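Local coordinates for CglIIR protein (Corynebacterium glutamicum, PDB 6F1S) that serves as the H subunit of the CglI restriction endonuclease, containing a DEAD-Z1 helicase-like motor that probably hydrolyses NTPs, and is represented by its C-terminal domain, at residues H89-M94 and V122-L127; L96-K101 and L129-G134. One frame throughout, in Å; residues are numbered along the deposited sequence.

Contact 1: H89-M94 and V122-L127; sequences HLTARM and VAHPLL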
loop_
_atom_site.group_PDB
_atom_site.type_symbol
_atom_site.label_atom_id
_atom_site.label_comp_id
_atom_site.label_asym_id
_atom_site.label_seq_id
_atom_site.Cartn_x
_atom_site.Cartn_y
_atom_site.Cartn_z
ATOM N N HIS A 89 12.129 -7.581 17.214
ATOM C CA HIS A 89 12.076 -8.716 16.298
ATOM C C HIS A 89 10.856 -8.663 15.391
ATOM O O HIS A 89 10.813 -9.338 14.360
ATOM C CB HIS A 89 12.085 -10.035 17.071
ATOM C CG HIS A 89 13.451 -10.616 17.264
ATOM N ND1 HIS A 89 14.343 -10.130 18.197
ATOM C CD2 HIS A 89 14.078 -11.642 16.641
ATOM C CE1 HIS A 89 15.460 -10.834 18.139
ATOM N NE2 HIS A 89 15.325 -11.758 17.204
ATOM N N LEU A 90 9.864 -7.865 15.774
ATOM C CA LEU A 90 8.620 -7.792 15.013
ATOM C C LEU A 90 8.852 -7.284 13.590
ATOM O O LEU A 90 9.540 -6.285 13.375
ATOM C CB LEU A 90 7.602 -6.901 15.723
ATOM C CG LEU A 90 6.233 -6.838 15.043
ATOM C CD1 LEU A 90 5.628 -8.235 14.940
ATOM C CD2 LEU A 90 5.300 -5.891 15.784
ATOM N N THR A 91 8.282 -7.993 12.621
ATOM C CA THR A 91 8.394 -7.599 11.226
ATOM C C THR A 91 7.022 -7.245 10.659
ATOM O O THR A 91 5.988 -7.650 11.194
ATOM C CB THR A 91 9.034 -8.715 10.361
ATOM O OG1 THR A 91 8.268 -9.920 10.475
ATOM C CG2 THR A 91 10.463 -8.988 10.804
ATOM N N ALA A 92 7.023 -6.478 9.577
ATOM C CA ALA A 92 5.792 -6.168 8.873
ATOM C C ALA A 92 5.546 -7.206 7.791
ATOM O O ALA A 92 6.482 -7.825 7.282
ATOM C CB ALA A 92 5.849 -4.768 8.270
ATOM N N ARG A 93 4.276 -7.404 7.461
ATOM C CA ARG A 93 3.892 -8.256 6.347
ATOM C C ARG A 93 3.567 -7.380 5.140
ATOM O O ARG A 93 2.877 -6.365 5.264
ATOM C CB ARG A 93 2.698 -9.135 6.726
ATOM C CG ARG A 93 2.290 -10.152 5.672
ATOM C CD ARG A 93 1.158 -11.018 6.189
ATOM N NE ARG A 93 0.694 -11.994 5.208
ATOM C CZ ARG A 93 -0.401 -12.736 5.351
ATOM N NH1 ARG A 93 -1.155 -12.614 6.438
ATOM N NH2 ARG A 93 -0.744 -13.600 4.403
HETATM N N MSE A 94 4.087 -7.757 3.979
HETATM C CA MSE A 94 3.850 -6.981 2.769
HETATM C C MSE A 94 3.318 -7.857 1.641
HETATM O O MSE A 94 3.895 -8.901 1.311
HETATM C CB MSE A 94 5.122 -6.257 2.316
HETATM C CG MSE A 94 4.875 -5.335 1.126
HETATM SE SE MSE A 94 6.313 -4.057 0.748
HETATM C CE MSE A 94 7.569 -5.253 -0.147
ATOM N N VAL A 122 -3.501 -10.488 12.348
ATOM C CA VAL A 122 -3.673 -9.712 13.575
ATOM C C VAL A 122 -2.373 -9.543 14.357
ATOM O O VAL A 122 -2.355 -8.900 15.405
ATOM C CB VAL A 122 -4.728 -10.355 14.506
ATOM C CG1 VAL A 122 -6.112 -10.283 13.869
ATOM C CG2 VAL A 122 -4.356 -11.792 14.829
ATOM N N ALA A 123 -1.287 -10.112 13.847
ATOM C CA ALA A 123 0.006 -10.006 14.510
ATOM C C ALA A 123 0.908 -8.984 13.830
ATOM O O ALA A 123 1.447 -8.091 14.478
ATOM C CB ALA A 123 0.691 -11.361 14.549
ATOM N N HIS A 124 1.071 -9.124 12.521
ATOM C CA HIS A 124 1.984 -8.267 11.773
ATOM C C HIS A 124 1.309 -6.995 11.282
ATOM O O HIS A 124 0.202 -7.041 10.746
ATOM C CB HIS A 124 2.564 -9.018 10.568
ATOM C CG HIS A 124 3.415 -10.194 10.931
ATOM N ND1 HIS A 124 4.718 -10.067 11.360
ATOM C CD2 HIS A 124 3.153 -11.523 10.912
ATOM C CE1 HIS A 124 5.220 -11.265 11.601
ATOM N NE2 HIS A 124 4.290 -12.165 11.335
ATOM N N PRO A 125 1.976 -5.848 11.469
ATOM C CA PRO A 125 1.572 -4.655 10.721
ATOM C C PRO A 125 1.548 -5.011 9.240
ATOM O O PRO A 125 2.493 -5.637 8.762
ATOM C CB PRO A 125 2.668 -3.640 11.043
ATOM C CG PRO A 125 3.234 -4.098 12.341
ATOM C CD PRO A 125 3.137 -5.593 12.338
ATOM N N LEU A 126 0.480 -4.652 8.540
ATOM C CA LEU A 126 0.264 -5.144 7.190
ATOM C C LEU A 126 0.257 -4.022 6.153
ATOM O O LEU A 126 -0.456 -3.031 6.303
ATOM C CB LEU A 126 -1.056 -5.925 7.126
ATOM C CG LEU A 126 -1.441 -6.513 5.771
ATOM C CD1 LEU A 126 -0.409 -7.531 5.314
ATOM C CD2 LEU A 126 -2.827 -7.141 5.822
ATOM N N LEU A 127 1.065 -4.185 5.108
ATOM C CA LEU A 127 1.031 -3.289 3.952
ATOM C C LEU A 127 0.662 -4.072 2.696
ATOM O O LEU A 127 1.360 -5.009 2.301
ATOM C CB LEU A 127 2.378 -2.583 3.753
ATOM C CG LEU A 127 2.547 -1.720 2.488
ATOM C CD1 LEU A 127 1.663 -0.478 2.530
ATOM C CD2 LEU A 127 4.008 -1.330 2.239
#

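Contact 2: L96-K101 and L129-G134; sequences LRTNRK and LYRIEG. With EDO (1,2-ethanediol), chain C.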
loop_
_atom_site.group_PDB
_atom_site.type_symbol
_atom_site.label_atom_id
_atom_site.label_comp_id
_atom_site.label_asym_id
_atom_site.label_seq_id
_atom_site.Cartn_x
_atom_site.Cartn_y
_atom_site.Cartn_z
ATOM N N LEU A 96 2.129 -7.745 -2.361
ATOM C CA LEU A 96 2.202 -7.031 -3.630
ATOM C C LEU A 96 1.333 -7.731 -4.659
ATOM O O LEU A 96 1.562 -8.900 -4.964
ATOM C CB LEU A 96 3.645 -6.958 -4.147
ATOM C CG LEU A 96 4.744 -6.429 -3.226
ATOM C CD1 LEU A 96 6.105 -6.489 -3.924
ATOM C CD2 LEU A 96 4.439 -5.016 -2.768
ATOM N N ARG A 97 0.338 -7.022 -5.184
ATOM C CA ARG A 97 -0.513 -7.555 -6.246
ATOM C C ARG A 97 -0.349 -6.731 -7.513
ATOM O O ARG A 97 -0.349 -5.497 -7.468
ATOM C CB ARG A 97 -1.988 -7.551 -5.832
ATOM C CG ARG A 97 -2.282 -8.205 -4.505
ATOM C CD ARG A 97 -2.152 -9.707 -4.567
ATOM N NE ARG A 97 -2.645 -10.296 -3.330
ATOM C CZ ARG A 97 -2.235 -11.455 -2.838
ATOM N NH1 ARG A 97 -1.311 -12.159 -3.478
ATOM N NH2 ARG A 97 -2.739 -11.904 -1.699
ATOM N N THR A 98 -0.230 -7.408 -8.645
ATOM C CA THR A 98 -0.150 -6.707 -9.916
ATOM C C THR A 98 -1.352 -7.047 -10.795
ATOM O O THR A 98 -2.183 -7.885 -10.429
ATOM C CB THR A 98 1.162 -7.039 -10.641
ATOM O OG1 THR A 98 1.219 -8.445 -10.905
ATOM C CG2 THR A 98 2.352 -6.632 -9.776
ATOM N N ASN A 99 -1.440 -6.379 -11.944
ATOM C CA ASN A 99 -2.550 -6.550 -12.883
ATOM C C ASN A 99 -3.898 -6.293 -12.198
ATOM O O ASN A 99 -4.902 -6.921 -12.510
ATOM C CB ASN A 99 -2.510 -7.950 -13.515
ATOM C CG ASN A 99 -3.579 -8.147 -14.585
ATOM O OD1 ASN A 99 -3.860 -7.242 -15.374
ATOM N ND2 ASN A 99 -4.207 -9.324 -14.586
ATOM N N ARG A 100 -3.918 -5.363 -11.251
ATOM C CA ARG A 100 -5.173 -4.975 -10.621
ATOM C C ARG A 100 -5.918 -3.989 -11.503
ATOM O O ARG A 100 -5.306 -3.174 -12.194
ATOM C CB ARG A 100 -4.929 -4.377 -9.232
ATOM C CG ARG A 100 -4.230 -5.318 -8.244
ATOM C CD ARG A 100 -5.013 -6.606 -7.999
ATOM N NE ARG A 100 -4.802 -7.589 -9.059
ATOM C CZ ARG A 100 -5.580 -8.644 -9.276
ATOM N NH1 ARG A 100 -6.626 -8.871 -8.492
ATOM N NH2 ARG A 100 -5.310 -9.475 -10.277
ATOM N N LYS A 101 -7.245 -4.085 -11.488
ATOM C CA LYS A 101 -8.095 -3.197 -12.276
ATOM C C LYS A 101 -9.166 -2.566 -11.401
ATOM O O LYS A 101 -10.283 -3.066 -11.309
ATOM C CB LYS A 101 -8.744 -3.954 -13.431
ATOM C CG LYS A 101 -7.764 -4.480 -14.447
ATOM C CD LYS A 101 -7.164 -3.349 -15.251
ATOM C CE LYS A 101 -6.299 -3.890 -16.375
ATOM N NZ LYS A 101 -5.931 -2.814 -17.330
ATOM N N LEU A 129 0.053 -3.596 -1.326
ATOM C CA LEU A 129 0.248 -2.688 -2.452
ATOM C C LEU A 129 -0.396 -3.248 -3.723
ATOM O O LEU A 129 -0.122 -4.376 -4.129
ATOM C CB LEU A 129 1.741 -2.417 -2.675
ATOM C CG LEU A 129 2.406 -1.518 -1.623
ATOM C CD1 LEU A 129 3.932 -1.584 -1.680
ATOM C CD2 LEU A 129 1.943 -0.089 -1.773
ATOM N N TYR A 130 -1.271 -2.452 -4.328
ATOM C CA TYR A 130 -1.945 -2.829 -5.566
ATOM C C TYR A 130 -1.380 -2.048 -6.743
ATOM O O TYR A 130 -1.384 -0.813 -6.729
ATOM C CB TYR A 130 -3.455 -2.583 -5.473
ATOM C CG TYR A 130 -4.277 -3.751 -4.969
ATOM C CD1 TYR A 130 -3.745 -4.666 -4.076
ATOM C CD2 TYR A 130 -5.592 -3.931 -5.389
ATOM C CE1 TYR A 130 -4.498 -5.728 -3.607
ATOM C CE2 TYR A 130 -6.348 -4.994 -4.931
ATOM C CZ TYR A 130 -5.792 -5.891 -4.040
ATOM O OH TYR A 130 -6.525 -6.958 -3.569
ATOM N N ARG A 131 -0.900 -2.764 -7.756
ATOM C CA ARG A 131 -0.395 -2.125 -8.967
ATOM C C ARG A 131 -1.499 -2.050 -10.011
ATOM O O ARG A 131 -2.010 -3.069 -10.458
ATOM C CB ARG A 131 0.817 -2.878 -9.524
ATOM C CG ARG A 131 1.609 -2.122 -10.594
ATOM C CD ARG A 131 2.692 -3.007 -11.198
ATOM N NE ARG A 131 3.574 -2.279 -12.104
ATOM C CZ ARG A 131 3.331 -2.102 -13.399
ATOM N NH1 ARG A 131 2.224 -2.597 -13.941
ATOM N NH2 ARG A 131 4.190 -1.428 -14.152
ATOM N N ILE A 132 -1.869 -0.833 -10.389
ATOM C CA ILE A 132 -2.944 -0.621 -11.351
ATOM C C ILE A 132 -2.420 0.074 -12.596
ATOM O O ILE A 132 -1.823 1.148 -12.508
ATOM C CB ILE A 132 -4.084 0.214 -10.749
ATOM C CG1 ILE A 132 -4.661 -0.491 -9.525
ATOM C CG2 ILE A 132 -5.170 0.472 -11.789
ATOM C CD1 ILE A 132 -5.670 0.336 -8.765
ATOM N N GLU A 133 -2.657 -0.543 -13.749
ATOM C CA GLU A 133 -2.159 -0.034 -15.020
ATOM C C GLU A 133 -3.211 -0.181 -16.118
ATOM O O GLU A 133 -3.955 -1.154 -16.141
ATOM C CB GLU A 133 -0.877 -0.772 -15.411
ATOM C CG GLU A 133 -0.192 -0.246 -16.654
ATOM C CD GLU A 133 0.731 -1.274 -17.284
ATOM O OE1 GLU A 133 1.745 -1.642 -16.656
ATOM O OE2 GLU A 133 0.434 -1.721 -18.410
ATOM N N GLY A 134 -3.272 0.794 -17.021
ATOM C CA GLY A 134 -4.138 0.716 -18.186
ATOM C C GLY A 134 -5.606 0.942 -17.882
ATOM O O GLY A 134 -6.477 0.307 -18.472
HETATM C C1 EDO C . -8.953 -6.257 -6.846
HETATM O O1 EDO C . -10.165 -5.712 -6.300
HETATM C C2 EDO C . -9.228 -7.010 -8.143
HETATM O O2 EDO C . -8.809 -6.229 -9.271
HETATM O O HOH W 1 0.032 -3.872 -13.099
HETATM O O HOH W 2 -2.988 -3.301 -13.671
#

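Contact 1: H89-M94 and V122-L127
H124 and T91 meet where two parallel strands of a beta-alpha-beta unit begin, strands 92-100 and 126-132, which helix 112-120 connects. The imidazole gives its ND1-H to T91 O over 2.7 Å, nearly straight at 164°. The oxygen lies close to the ring plane, yet the donor stands above the carbonyl plane, 43° out of it. T91 OG1 runs beside the ring, 3.5 Å from H124 CE1, a contact without a hydrogen bond. Two residues on, R93 uses both of its backbone groups across the contact: its N reaches P125 O at 2.8 Å, and its O receives L127 N at 2.8 Å. A92 and M94 turn their backbone polar groups to the other neighbour, bonding I52 and S50 of strand 49-52, so the bonds of 92-94 alternate between two strands. With CG anti to the backbone N (chi1 -175°) and the rest of the chain extended, R93 lies alongside L126, pointing the same way, its CB 3.8 Å from L126 CD1. Its guanidinium leaves the contact for salt bridges with D49 and E121. The other carboxylate oxygen of E121 accepts the backbone N-H groups of A123 and H124, tying the same acid to both segments. Apolar groups fill in around these bonds. L90 and P125 approach tip to tip, and P125 also packs on helix 73-86. On the face turned to helix 54-61, the SE atom of selenomethionine M94 rests 3.9 Å from L127 CD2.

Contact 2: L96-K101 and L129-G134
R131 NH1 is gripped in its guanidinium plane by water 1 at 2.7 Å and by E133 OE1 at 2.9 Å, while R131 N donates across the contact to R97 O. The E133 bond is a salt bridge on the anti side of the carboxylate; R131 NE goes to D36. Water 1 also takes the N-H of N99, where strand 92-100 turns a corner. This is the C-terminal end of the parallel strand pair of the beta-alpha-beta unit, inside the mixed sheet; before the corner R97 N also bonds L129 O. Two arginine chains meet the Y130 ring from the same side of its plane. R100 CG lies over the face, 3.9 Å from the centroid and 28° off the normal, a CH-pi contact. The R100 chain then bends at chi2 and chi3; its guanidinium stands 88° to the ring, so the CG and CD methylenes make the ring contact, and NE bonds T98 O at 3.0 Å. R97 CG approaches obliquely, 3.4 Å from Y130 CE1, while its guanidinium goes on to D114 and E48. Y130 OH is bonded to S111 N. On the opposite sheet face, L96 CD2 packs 3.6 Å from L129 CD1. Past the corner one direct backbone bond remains, R100 N to R131 O at 3.1 Å. Beyond it K101 NZ reaches E133 O at 2.8 Å and water 2 bridges R100 O and E133 N, implying that solvent helps to close this inner strand pair.

Overall arrangement
Both contacts join strand 92-100 to strand 126-132, contact 1 where the strands begin and contact 2 where they end. Their centres are about 21 Å apart, on opposite sides of the chain's centre, and they touch through M94 SE and L129 CD1, 4.2 Å apart. Each is partly buried: M94, L126, L127, L96, L129, Y130 and I132 are buried, while the arginines and most of the loop residues are not. In contact 1 a histidine side chain extends the bonding beyond the strand pair; in contact 2 a corner brings in two waters and a lysine. R93 bridges to acids outside its contact, R131 to one within its segment and one outside. Helix 54-61 packs against contact 1, helix 32-46 against contact 2.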